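Local coordinates for protein serine-pyruvate aminotransferase (AgxT) (Sulfolobus solfataricus, PDB 3ZRQ) that binds pyridoxal 5'-phosphate and probably transfers amino groups between amino acids and oxo acids, such as serine and pyruvate or alanine and glyoxylate, at residues L5-P10 against G322-P327; N77-V82 against R124-K129; S208-Q213 against D222-L227; A275-A280 against E378-A383. All blocks are in the same frame, centred on the assembly; numbering follows the deposited sequence. Where two conformers were deposited one is given.

How the contacts relate
Contact 1 lies nearest the cofactor, the V8 side chain about 5 Å from bound PMP, and contacts 1 and 4 lie on one side of the chain's centre, contacts 2 and 3 on the other. The nearest side chain of contact 3, that of L223, is about 14 Å from a PMP, while contacts 2 and 4 lie away from the annotated sites. Contacts 2 and 3 are nested in the long loop that contact 1 closes, and approach to about 5 Å between nearest atoms; K75 bonds to both D78 and Q213. Contacts 1 and 4 cross along the chain, their centres about 20 Å apart.

Contact 1. Residues L5-P10 against G322-P327; sequences LLHVGP and GVEFAP
L5 and E324 face each other in a parallel beta bridge that adds the short strand 4-5 to the edge of the mixed sheet containing strands 323-327, 335-339 and 301-305. The N-terminal end of the chain is thereby built into the small C-terminal part of the fold, as in other fold-type I aminotransferases. The backbone polar contacts are modest: L6 N gives a weak bond of 2.8 Å to E324 O, and F325 CA points its hydrogen at L6 O, 3.3 Å away and nearly straight (166° at the hydrogen). Apolar packing lies with L6, whose CD1 meets V323 CG1 at 3.9 Å and also F325 CE1, while V323 CG1 sits over one face of the F325 ring, toward its rim. The charged side chain is that of E324. With CG anti to the backbone N (chi1 -165°) and the chain extended beyond, it runs alongside L5, whose CD1 comes within 3.5 Å of OE1. That oxygen is held by a salt bridge to K3 and a hydrogen bond to S30 of the second subunit, so the carboxylate links this sheet edge to the second subunit. Aromatic packing centres on H7, which meets F28 of the second subunit edge-to-face and stands almost perpendicular to the E324 carboxylate. Nearer the cofactor, V8 CG1 touches A326 CB. A326 CB also lies over the middle of the H7 ring, 3.9 Å from its centroid and 7° off the normal.

Contact 2. Residues N77-V82 against R124-K129; sequences NDKILV and RKSEYK
K129 reaches across to D78, meeting it from CG to NZ. Its CB lies 3.4 Å from K79 O, the carbonyl that also accepts K129 N at 2.8 Å. CG, anti to the backbone N (chi1 163°), passes D78 OD2 at 3.5 Å; bends at chi2 and chi4 keep CD and CE close to that oxygen, and NZ closes on OD2 in a 2.7 Å salt bridge, coming from above the carboxylate plane. A water bridges NZ to D78 OD1, and K75 N also grips OD2. The contact joins neighbouring parallel strands, 79-83 and 128-134, of the seven-stranded sheet of the large domain, where helix 116-125 forms the beta-alpha-beta crossover from strand 102-106 into strand 128-134. At this entry the Y128 ring is covered from opposite faces: L81 CB sits 3.8 Å from its centroid, and K79 NZ makes a cation-pi contact at 4.9 Å. E122 takes the phenolic OH. With an alanine here in place of the tyrosine, L81 would probably face a gap, the K79 ammonium would lose its aromatic face and E122 its phenol partner. That ammonium also donates to E127 O, 3.1 Å from NZ and above the carbonyl plane.

Contact 3. Residues S208-Q213 against D222-L227; sequences SILDSQ and DLRNWL
R224 sends CG anti to its own carbonyl carbon (chi1 -68°) and stays extended as far as NE, which carries its guanidinium across to the C-terminal end of helix 204-212; a turn at chi4 of 81° then lays the group against L210. L210 adopts the matching rotation about its first torsion, with CG likewise opposite the carbonyl carbon, and its CD2 rests over one guanidinium face, 3.8 Å from R224 NH1. The other branch points into the apolar side, where L210 CD1 meets L227 CD1 at 3.8 Å and L223 CB at 4.0 Å.

The guanidinium is held by several partners at once. NH2 and NE both give weak bonds to Q213 O, NH2 at 2.9 Å, and NH2 adds a longer weak one to I209 O. NH1 binds D222 OD1 at 3.0 Å, close to the guanidinium plane, and donates to S72 O as well. D222 OD1 also accepts R224 N, as the N-cap of helix 223-234, and the two donors reach it from opposite faces of the carboxylate. A positive group beside carbonyls at a helix C-terminus is likely to be electrostatically favourable. A leucine in place of R224 would probably leave Q213 O and S72 O without these donors and the D222 carboxylate without its salt-bridge mate.

Two helix ends thus meet at nearly a right angle, their segment axes crossing at -88° with a closest approach of 10.1 Å: a near-perpendicular helix pair joined by a loop, in which one arginine links the N-cap of the second helix to the C-terminal carbonyls of the first.

Contact 4. Residues A275-A280 against E378-A383; sequences ASAIRA and EVLFSA
V379 straddles two alanines of the facing helix, A277 and A280, and its rotamer decides which methyl meets which. CG1 stands anti to the backbone N (chi1 175°) and lies against the backbone of A277, 3.8 Å from its CA and about as far from its N. CG2 is anti to the carbonyl carbon instead, and that branch meets A280 CB methyl to methyl at 3.6 Å. Because A277 and A280 are one helical turn apart and each offers a single methyl, the beta-branched valine can lie close against the helix surface, and the A277 and V379 CA atoms come within 5.3 Å.

L380 reaches the same alanine by a different path. Its CG is anti to the carbonyl carbon and the chain then extends (chi2 176°), which brings CD2 to 3.9 Å from A277 CB, so this one methyl touches both V379 and L380. S276 contributes carbon to the interface, CB lying 4.4 Å from V379 CG1; in one of its two conformers, OG bonds to T272 O. The side-chain contacts are thus few and carbon to carbon, with 170 Å² buried in total.

Helix 346-363 lies beside both partners: I278 of helix 264-284 packs on A349 and I353, and L380 of helix 371-381 on P346 and I350. R358 of the third subunit also packs on L380, and R361 of that subunit makes a tentative cation-pi contact with the poorly ordered F381.

Contact 1. Residues L5-P10 against G322-P327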
loop_
_atom_site.group_PDB
_atom_site.type_symbol
_atom_site.label_atom_id
_atom_site.label_comp_id
_atom_site.label_asym_id
_atom_site.label_seq_id
_atom_site.Cartn_x
_atom_site.Cartn_y
_atom_site.Cartn_z
ATOM N N LEU A 5 -3.532 -11.067 15.677
ATOM C CA LEU A 5 -2.577 -10.623 16.711
ATOM C C LEU A 5 -3.340 -10.119 17.947
ATOM O O LEU A 5 -3.752 -8.956 18.008
ATOM C CB LEU A 5 -1.567 -9.581 16.175
ATOM C CG LEU A 5 -0.362 -9.150 17.053
ATOM C CD1 LEU A 5 0.619 -10.310 17.360
ATOM C CD2 LEU A 5 0.407 -7.982 16.434
ATOM N N LEU A 6 -3.562 -11.029 18.898
ATOM C CA LEU A 6 -4.174 -10.709 20.197
ATOM C C LEU A 6 -3.098 -10.737 21.288
ATOM O O LEU A 6 -3.167 -11.496 22.278
ATOM C CB LEU A 6 -5.352 -11.645 20.512
ATOM C CG LEU A 6 -6.590 -11.576 19.585
ATOM C CD1 LEU A 6 -7.705 -12.537 20.061
ATOM C CD2 LEU A 6 -7.142 -10.138 19.321
ATOM N N HIS A 7 -2.098 -9.888 21.050
ATOM C CA HIS A 7 -0.902 -9.706 21.870
ATOM C C HIS A 7 -1.088 -8.382 22.662
ATOM O O HIS A 7 -2.144 -7.729 22.600
ATOM C CB HIS A 7 0.333 -9.629 20.936
ATOM C CG HIS A 7 1.629 -10.065 21.559
ATOM N ND1 HIS A 7 2.331 -9.278 22.455
ATOM C CD2 HIS A 7 2.371 -11.188 21.382
ATOM C CE1 HIS A 7 3.432 -9.914 22.826
ATOM N NE2 HIS A 7 3.482 -11.074 22.187
ATOM N N VAL A 8 -0.038 -7.985 23.373
ATOM C CA VAL A 8 -0.092 -6.814 24.244
ATOM C C VAL A 8 0.311 -5.476 23.579
ATOM O O VAL A 8 0.400 -4.453 24.259
ATOM C CB VAL A 8 0.691 -7.071 25.559
ATOM C CG1 VAL A 8 0.059 -8.248 26.300
ATOM C CG2 VAL A 8 2.191 -7.318 25.286
ATOM N N GLY A 9 0.534 -5.497 22.262
ATOM C CA GLY A 9 0.880 -4.290 21.491
ATOM C C GLY A 9 2.243 -4.345 20.801
ATOM O O GLY A 9 3.249 -4.593 21.458
ATOM N N PRO A 10 2.289 -4.150 19.461
ATOM C CA PRO A 10 1.135 -4.005 18.570
ATOM C C PRO A 10 0.119 -5.145 18.717
ATOM O O PRO A 10 0.456 -6.270 19.118
ATOM C CB PRO A 10 1.752 -4.038 17.158
ATOM C CG PRO A 10 3.155 -3.585 17.333
ATOM C CD PRO A 10 3.571 -3.971 18.742
ATOM N N GLY A 322 -4.251 -19.858 14.214
ATOM C CA GLY A 322 -4.480 -18.520 13.652
ATOM C C GLY A 322 -4.661 -17.371 14.630
ATOM O O GLY A 322 -5.303 -16.357 14.307
ATOM N N VAL A 323 -4.109 -17.516 15.831
ATOM C CA VAL A 323 -4.128 -16.424 16.831
ATOM C C VAL A 323 -2.813 -16.404 17.616
ATOM O O VAL A 323 -2.405 -17.419 18.190
ATOM C CB VAL A 323 -5.341 -16.519 17.819
ATOM C CG1 VAL A 323 -5.347 -15.349 18.828
ATOM C CG2 VAL A 323 -6.654 -16.560 17.061
ATOM N N GLU A 324 -2.146 -15.249 17.622
ATOM C CA GLU A 324 -0.972 -15.046 18.474
ATOM C C GLU A 324 -1.414 -14.292 19.743
ATOM O O GLU A 324 -1.868 -13.140 19.664
ATOM C CB GLU A 324 0.125 -14.290 17.704
ATOM C CG GLU A 324 1.527 -14.334 18.348
ATOM C CD GLU A 324 2.537 -13.402 17.658
ATOM O OE1 GLU A 324 2.402 -13.152 16.433
ATOM O OE2 GLU A 324 3.462 -12.911 18.348
ATOM N N PHE A 325 -1.335 -14.986 20.888
ATOM C CA PHE A 325 -1.561 -14.430 22.248
ATOM C C PHE A 325 -0.197 -14.015 22.843
ATOM O O PHE A 325 0.808 -14.024 22.135
ATOM C CB PHE A 325 -2.200 -15.496 23.155
ATOM C CG PHE A 325 -3.634 -15.856 22.805
ATOM C CD1 PHE A 325 -4.645 -14.896 22.850
ATOM C CD2 PHE A 325 -3.979 -17.158 22.488
ATOM C CE1 PHE A 325 -5.973 -15.224 22.544
ATOM C CE2 PHE A 325 -5.298 -17.505 22.193
ATOM C CZ PHE A 325 -6.298 -16.542 22.220
ATOM N N ALA A 326 -0.139 -13.698 24.134
ATOM C CA ALA A 326 1.142 -13.317 24.767
ATOM C C ALA A 326 1.549 -14.245 25.914
ATOM O O ALA A 326 0.691 -14.810 26.574
ATOM C CB ALA A 326 1.102 -11.865 25.253
ATOM N N PRO A 327 2.871 -14.389 26.169
ATOM C CA PRO A 327 3.283 -15.230 27.285
ATOM C C PRO A 327 2.995 -14.588 28.638
ATOM O O PRO A 327 2.840 -13.366 28.734
ATOM C CB PRO A 327 4.799 -15.378 27.073
ATOM C CG PRO A 327 5.188 -14.132 26.385
ATOM C CD PRO A 327 4.037 -13.822 25.459
#

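Contact 2. Residues N77-V82 against R124-K129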
loop_
_atom_site.group_PDB
_atom_site.type_symbol
_atom_site.label_atom_id
_atom_site.label_comp_id
_atom_site.label_asym_id
_atom_site.label_seq_id
_atom_site.Cartn_x
_atom_site.Cartn_y
_atom_site.Cartn_z
ATOM N N ASN A 77 17.913 14.407 44.580
ATOM C CA ASN A 77 17.337 14.133 45.916
ATOM C C ASN A 77 15.808 14.218 46.031
ATOM O O ASN A 77 15.244 14.088 47.129
ATOM C CB ASN A 77 18.017 14.984 47.015
ATOM C CG ASN A 77 19.513 14.829 47.008
ATOM O OD1 ASN A 77 20.255 15.813 47.091
ATOM N ND2 ASN A 77 19.972 13.590 46.881
ATOM N N ASP A 78 15.113 14.402 44.911
ATOM C CA ASP A 78 13.638 14.419 44.959
ATOM C C ASP A 78 13.125 13.084 45.506
ATOM O O ASP A 78 13.759 12.038 45.311
ATOM C CB ASP A 78 13.035 14.671 43.575
ATOM C CG ASP A 78 12.856 16.149 43.267
ATOM O OD1 ASP A 78 13.139 17.000 44.146
ATOM O OD2 ASP A 78 12.441 16.475 42.133
ATOM N N LYS A 79 11.998 13.112 46.208
ATOM C CA LYS A 79 11.456 11.851 46.761
ATOM C C LYS A 79 10.262 11.350 45.940
ATOM O O LYS A 79 9.306 12.083 45.697
ATOM C CB LYS A 79 11.072 11.999 48.229
ATOM C CG LYS A 79 12.277 12.170 49.154
ATOM C CD LYS A 79 11.841 12.325 50.605
ATOM C CE LYS A 79 11.104 11.077 51.126
ATOM N NZ LYS A 79 10.178 11.461 52.232
ATOM N N ILE A 80 10.359 10.095 45.514
ATOM C CA ILE A 80 9.365 9.505 44.622
ATOM C C ILE A 80 8.719 8.291 45.306
ATOM O O ILE A 80 9.423 7.443 45.860
ATOM C CB ILE A 80 10.050 9.017 43.298
ATOM C CG1 ILE A 80 10.701 10.207 42.560
ATOM C CG2 ILE A 80 9.035 8.262 42.354
ATOM C CD1 ILE A 80 11.731 9.759 41.554
ATOM N N LEU A 81 7.394 8.201 45.210
ATOM C CA LEU A 81 6.653 6.977 45.570
ATOM C C LEU A 81 6.106 6.271 44.309
ATOM O O LEU A 81 5.387 6.887 43.537
ATOM C CB LEU A 81 5.475 7.330 46.485
ATOM C CG LEU A 81 4.622 6.141 46.968
ATOM C CD1 LEU A 81 5.417 5.225 47.856
ATOM C CD2 LEU A 81 3.380 6.636 47.684
ATOM N N VAL A 82 6.503 5.024 44.114
ATOM C CA VAL A 82 5.976 4.168 43.037
ATOM C C VAL A 82 4.955 3.160 43.603
ATOM O O VAL A 82 5.269 2.379 44.516
ATOM C CB VAL A 82 7.101 3.346 42.389
ATOM C CG1 VAL A 82 6.524 2.369 41.318
ATOM C CG2 VAL A 82 8.162 4.277 41.744
ATOM N N ARG A 124 0.888 10.356 53.688
ATOM C CA ARG A 124 0.697 11.102 54.930
ATOM C C ARG A 124 1.886 10.912 55.864
ATOM O O ARG A 124 2.278 11.837 56.567
ATOM C CB ARG A 124 -0.584 10.668 55.630
ATOM C CG ARG A 124 -1.816 11.455 55.248
ATOM C CD ARG A 124 -2.909 11.128 56.267
ATOM N NE ARG A 124 -4.251 11.442 55.788
ATOM C CZ ARG A 124 -5.375 10.879 56.228
ATOM N NH1 ARG A 124 -5.344 9.939 57.162
ATOM N NH2 ARG A 124 -6.536 11.245 55.711
ATOM N N LYS A 125 2.458 9.715 55.863
ATOM C CA LYS A 125 3.639 9.426 56.653
ATOM C C LYS A 125 4.875 10.209 56.184
ATOM O O LYS A 125 5.605 10.770 57.019
ATOM C CB LYS A 125 3.926 7.928 56.641
ATOM C CG LYS A 125 5.140 7.518 57.420
ATOM C CD LYS A 125 5.397 6.025 57.258
ATOM C CE LYS A 125 6.521 5.548 58.155
ATOM N NZ LYS A 125 7.108 4.299 57.628
ATOM N N SER A 126 5.121 10.219 54.868
ATOM C CA SER A 126 6.295 10.883 54.267
ATOM C C SER A 126 5.914 11.831 53.138
ATOM O O SER A 126 4.908 11.608 52.451
ATOM C CB SER A 126 7.287 9.853 53.722
ATOM O OG SER A 126 7.538 8.826 54.658
ATOM N N GLU A 127 6.752 12.853 52.940
ATOM C CA GLU A 127 6.546 13.900 51.939
ATOM C C GLU A 127 7.118 13.476 50.588
ATOM O O GLU A 127 8.334 13.236 50.474
ATOM C CB GLU A 127 7.259 15.177 52.384
ATOM C CG GLU A 127 6.609 16.439 51.887
ATOM C CD GLU A 127 5.312 16.682 52.594
ATOM O OE1 GLU A 127 5.291 16.535 53.839
ATOM O OE2 GLU A 127 4.316 16.993 51.910
ATOM N N TYR A 128 6.258 13.378 49.572
ATOM C CA TYR A 128 6.705 12.974 48.221
ATOM C C TYR A 128 6.550 14.078 47.164
ATOM O O TYR A 128 5.525 14.785 47.096
ATOM C CB TYR A 128 6.016 11.663 47.785
ATOM C CG TYR A 128 6.426 10.467 48.601
ATOM C CD1 TYR A 128 7.599 9.777 48.303
ATOM C CD2 TYR A 128 5.640 10.011 49.677
ATOM C CE1 TYR A 128 7.980 8.673 49.041
ATOM C CE2 TYR A 128 6.044 8.911 50.453
ATOM C CZ TYR A 128 7.189 8.251 50.118
ATOM O OH TYR A 128 7.585 7.146 50.835
ATOM N N LYS A 129 7.586 14.234 46.345
ATOM C CA LYS A 129 7.543 15.166 45.205
ATOM C C LYS A 129 6.640 14.561 44.112
ATOM O O LYS A 129 5.828 15.244 43.496
ATOM C CB LYS A 129 8.983 15.357 44.661
ATOM C CG LYS A 129 9.148 15.975 43.233
ATOM C CD LYS A 129 8.705 17.414 43.178
ATOM C CE LYS A 129 9.158 18.107 41.846
ATOM N NZ LYS A 129 10.625 18.397 41.877
HETATM O O HOH W 1 11.520 19.657 44.074
#

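Contact 3. Residues S208-Q213 against D222-L227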
loop_
_atom_site.group_PDB
_atom_site.type_symbol
_atom_site.label_atom_id
_atom_site.label_comp_id
_atom_site.label_asym_id
_atom_site.label_seq_id
_atom_site.Cartn_x
_atom_site.Cartn_y
_atom_site.Cartn_z
ATOM N N SER A 208 4.796 24.332 33.899
ATOM C CA SER A 208 5.491 25.423 34.581
ATOM C C SER A 208 6.899 25.002 35.016
ATOM O O SER A 208 7.855 25.782 34.908
ATOM C CB SER A 208 4.672 25.903 35.775
ATOM O OG SER A 208 5.279 27.020 36.397
ATOM N N ILE A 209 7.029 23.767 35.497
ATOM C CA ILE A 209 8.340 23.216 35.819
ATOM C C ILE A 209 9.261 23.220 34.584
ATOM O O ILE A 209 10.429 23.629 34.674
ATOM C CB ILE A 209 8.228 21.783 36.406
ATOM C CG1 ILE A 209 7.545 21.820 37.774
ATOM C CG2 ILE A 209 9.614 21.106 36.480
ATOM C CD1 ILE A 209 7.338 20.472 38.428
ATOM N N LEU A 210 8.755 22.751 33.442
ATOM C CA LEU A 210 9.582 22.702 32.226
ATOM C C LEU A 210 10.042 24.102 31.812
ATOM O O LEU A 210 11.195 24.292 31.447
ATOM C CB LEU A 210 8.815 22.064 31.055
ATOM C CG LEU A 210 8.369 20.592 31.166
ATOM C CD1 LEU A 210 7.689 20.196 29.823
ATOM C CD2 LEU A 210 9.581 19.694 31.496
ATOM N N ASP A 211 9.125 25.066 31.857
ATOM C CA ASP A 211 9.415 26.427 31.411
ATOM C C ASP A 211 10.352 27.214 32.344
ATOM O O ASP A 211 11.068 28.100 31.885
ATOM C CB ASP A 211 8.110 27.193 31.147
ATOM C CG ASP A 211 7.370 26.694 29.892
ATOM O OD1 ASP A 211 8.028 26.297 28.913
ATOM O OD2 ASP A 211 6.127 26.695 29.876
ATOM N N SER A 212 10.390 26.861 33.631
ATOM C CA SER A 212 11.091 27.687 34.616
ATOM C C SER A 212 12.205 27.037 35.444
ATOM O O SER A 212 12.917 27.746 36.158
ATOM C CB SER A 212 10.081 28.359 35.548
ATOM O OG SER A 212 9.561 27.435 36.488
ATOM N N GLN A 213 12.387 25.714 35.355
ATOM C CA GLN A 213 13.364 25.025 36.201
ATOM C C GLN A 213 14.332 24.157 35.405
ATOM O O GLN A 213 14.015 23.730 34.289
ATOM C CB GLN A 213 12.661 24.166 37.257
ATOM C CG GLN A 213 11.567 24.893 38.055
ATOM C CD GLN A 213 11.093 24.104 39.259
ATOM O OE1 GLN A 213 11.858 23.364 39.870
ATOM N NE2 GLN A 213 9.823 24.257 39.603
ATOM N N ASP A 222 14.735 14.883 27.504
ATOM C CA ASP A 222 14.320 16.123 28.162
ATOM C C ASP A 222 13.139 16.719 27.381
ATOM O O ASP A 222 13.275 17.139 26.207
ATOM C CB ASP A 222 15.498 17.102 28.232
ATOM C CG ASP A 222 15.182 18.387 29.060
ATOM O OD1 ASP A 222 13.999 18.651 29.412
ATOM O OD2 ASP A 222 16.162 19.115 29.356
ATOM N N LEU A 223 11.978 16.740 28.015
ATOM C CA LEU A 223 10.776 17.229 27.376
ATOM C C LEU A 223 10.878 18.702 26.924
ATOM O O LEU A 223 10.152 19.108 25.988
ATOM C CB LEU A 223 9.558 17.050 28.275
ATOM C CG LEU A 223 9.133 15.603 28.561
ATOM C CD1 LEU A 223 7.931 15.604 29.534
ATOM C CD2 LEU A 223 8.780 14.853 27.230
ATOM N N ARG A 224 11.766 19.476 27.570
ATOM C CA ARG A 224 12.015 20.896 27.175
ATOM C C ARG A 224 12.500 20.989 25.727
ATOM O O ARG A 224 12.189 21.947 25.022
ATOM C CB ARG A 224 13.029 21.573 28.110
ATOM C CG ARG A 224 12.530 21.787 29.526
ATOM C CD ARG A 224 13.685 22.114 30.458
ATOM N NE ARG A 224 13.217 22.168 31.839
ATOM C CZ ARG A 224 13.025 21.089 32.592
ATOM N NH1 ARG A 224 13.288 19.869 32.098
ATOM N NH2 ARG A 224 12.600 21.224 33.835
ATOM N N ASN A 225 13.248 19.976 25.284
ATOM C CA ASN A 225 13.749 19.930 23.907
ATOM C C ASN A 225 12.684 19.646 22.843
ATOM O O ASN A 225 12.839 20.059 21.681
ATOM C CB ASN A 225 14.893 18.933 23.781
ATOM C CG ASN A 225 16.184 19.425 24.411
ATOM O OD1 ASN A 225 16.457 20.616 24.397
ATOM N ND2 ASN A 225 17.024 18.492 24.907
ATOM N N TRP A 226 11.623 18.933 23.237
ATOM C CA TRP A 226 10.506 18.575 22.334
ATOM C C TRP A 226 9.401 19.610 22.351
ATOM O O TRP A 226 8.646 19.716 21.389
ATOM C CB TRP A 226 9.923 17.166 22.666
ATOM C CG TRP A 226 10.918 16.086 22.352
ATOM C CD1 TRP A 226 11.702 15.409 23.246
ATOM C CD2 TRP A 226 11.284 15.609 21.048
ATOM N NE1 TRP A 226 12.528 14.523 22.573
ATOM C CE2 TRP A 226 12.273 14.614 21.229
ATOM C CE3 TRP A 226 10.855 15.912 19.745
ATOM C CZ2 TRP A 226 12.853 13.920 20.156
ATOM C CZ3 TRP A 226 11.423 15.239 18.682
ATOM C CH2 TRP A 226 12.402 14.226 18.891
ATOM N N LEU A 227 9.289 20.376 23.440
ATOM C CA LEU A 227 8.229 21.404 23.545
ATOM C C LEU A 227 8.146 22.381 22.346
ATOM O O LEU A 227 7.054 22.617 21.837
ATOM C CB LEU A 227 8.350 22.212 24.842
ATOM C CG LEU A 227 7.427 21.930 26.014
ATOM C CD1 LEU A 227 7.774 22.878 27.168
ATOM C CD2 LEU A 227 5.960 22.060 25.628
#

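Contact 4. Residues A275-A280 against E378-A383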
loop_
_atom_site.group_PDB
_atom_site.type_symbol
_atom_site.label_atom_id
_atom_site.label_comp_id
_atom_site.label_asym_id
_atom_site.label_seq_id
_atom_site.Cartn_x
_atom_site.Cartn_y
_atom_site.Cartn_z
ATOM N N ALA A 275 -14.329 -7.357 26.532
ATOM C CA ALA A 275 -13.605 -7.970 27.649
ATOM C C ALA A 275 -14.533 -8.817 28.540
ATOM O O ALA A 275 -14.148 -9.899 28.944
ATOM C CB ALA A 275 -12.864 -6.889 28.479
ATOM N N SER A 276 -15.734 -8.316 28.852
ATOM C CA SER A 276 -16.699 -9.071 29.654
ATOM C C SER A 276 -17.089 -10.357 28.941
ATOM O O SER A 276 -17.168 -11.435 29.561
ATOM C CB SER A 276 -17.955 -8.241 29.948
ATOM O OG SER A 276 -17.627 -6.965 30.441
ATOM N N ALA A 277 -17.310 -10.246 27.633
ATOM C CA ALA A 277 -17.643 -11.412 26.810
ATOM C C ALA A 277 -16.541 -12.444 26.906
ATOM O O ALA A 277 -16.816 -13.611 27.167
ATOM C CB ALA A 277 -17.895 -11.017 25.358
ATOM N N ILE A 278 -15.284 -12.016 26.728
ATOM C CA ILE A 278 -14.159 -12.958 26.860
ATOM C C ILE A 278 -14.073 -13.568 28.261
ATOM O O ILE A 278 -13.834 -14.776 28.401
ATOM C CB ILE A 278 -12.782 -12.297 26.472
ATOM C CG1 ILE A 278 -12.731 -12.043 24.954
ATOM C CG2 ILE A 278 -11.590 -13.146 26.963
ATOM C CD1 ILE A 278 -11.515 -11.157 24.490
ATOM N N ARG A 279 -14.245 -12.745 29.302
ATOM C CA ARG A 279 -14.152 -13.269 30.677
ATOM C C ARG A 279 -15.269 -14.275 30.981
ATOM O O ARG A 279 -15.040 -15.256 31.683
ATOM C CB ARG A 279 -14.140 -12.137 31.730
ATOM C CG ARG A 279 -12.852 -11.268 31.694
ATOM C CD ARG A 279 -12.725 -10.375 32.930
ATOM N NE ARG A 279 -13.719 -9.302 32.875
ATOM C CZ ARG A 279 -13.516 -8.100 32.373
ATOM N NH1 ARG A 279 -12.321 -7.764 31.904
ATOM N NH2 ARG A 279 -14.527 -7.233 32.351
ATOM N N ALA A 280 -16.463 -14.021 30.447
ATOM C CA ALA A 280 -17.578 -14.975 30.586
ATOM C C ALA A 280 -17.189 -16.332 29.993
ATOM O O ALA A 280 -17.405 -17.383 30.619
ATOM C CB ALA A 280 -18.829 -14.424 29.923
ATOM N N GLU A 378 -23.706 -15.295 24.433
ATOM C CA GLU A 378 -24.720 -14.810 25.373
ATOM C C GLU A 378 -24.454 -13.357 25.756
ATOM O O GLU A 378 -25.352 -12.516 25.692
ATOM C CB GLU A 378 -24.773 -15.708 26.619
ATOM C CG GLU A 378 -26.095 -15.712 27.409
ATOM C CD GLU A 378 -26.173 -16.852 28.440
ATOM O OE1 GLU A 378 -25.138 -17.163 29.069
ATOM O OE2 GLU A 378 -27.270 -17.435 28.628
ATOM N N VAL A 379 -23.213 -13.051 26.151
ATOM C CA VAL A 379 -22.884 -11.674 26.545
ATOM C C VAL A 379 -22.993 -10.717 25.366
ATOM O O VAL A 379 -23.521 -9.612 25.503
ATOM C CB VAL A 379 -21.497 -11.573 27.240
ATOM C CG1 VAL A 379 -21.138 -10.102 27.527
ATOM C CG2 VAL A 379 -21.499 -12.401 28.541
ATOM N N LEU A 380 -22.514 -11.143 24.204
ATOM C CA LEU A 380 -22.608 -10.339 22.989
ATOM C C LEU A 380 -24.066 -10.045 22.622
ATOM O O LEU A 380 -24.378 -8.941 22.161
ATOM C CB LEU A 380 -21.870 -11.002 21.818
ATOM C CG LEU A 380 -20.350 -11.198 21.926
ATOM C CD1 LEU A 380 -19.821 -11.949 20.704
ATOM C CD2 LEU A 380 -19.610 -9.856 22.112
ATOM N N PHE A 381 -24.955 -11.016 22.846
ATOM C CA PHE A 381 -26.376 -10.816 22.571
ATOM C C PHE A 381 -27.037 -9.753 23.466
ATOM O O PHE A 381 -27.940 -9.041 23.019
ATOM C CB PHE A 381 -27.157 -12.135 22.616
ATOM C CG PHE A 381 -28.595 -11.996 22.177
ATOM C CD1 PHE A 381 -28.918 -11.848 20.825
ATOM C CD2 PHE A 381 -29.623 -11.993 23.117
ATOM C CE1 PHE A 381 -30.239 -11.693 20.421
ATOM C CE2 PHE A 381 -30.950 -11.852 22.721
ATOM C CZ PHE A 381 -31.259 -11.700 21.373
ATOM N N SER A 382 -26.585 -9.638 24.710
ATOM C CA SER A 382 -27.116 -8.622 25.632
ATOM C C SER A 382 -26.621 -7.188 25.354
ATOM O O SER A 382 -26.863 -6.287 26.160
ATOM C CB SER A 382 -26.813 -9.006 27.082
ATOM O OG SER A 382 -27.417 -10.237 27.423
ATOM N N ALA A 383 -25.947 -6.987 24.215
ATOM C CA ALA A 383 -25.377 -5.680 23.845
ATOM C C ALA A 383 -26.456 -4.630 23.579
ATOM O O ALA A 383 -26.163 -3.434 23.474
ATOM C CB ALA A 383 -24.460 -5.812 22.636
#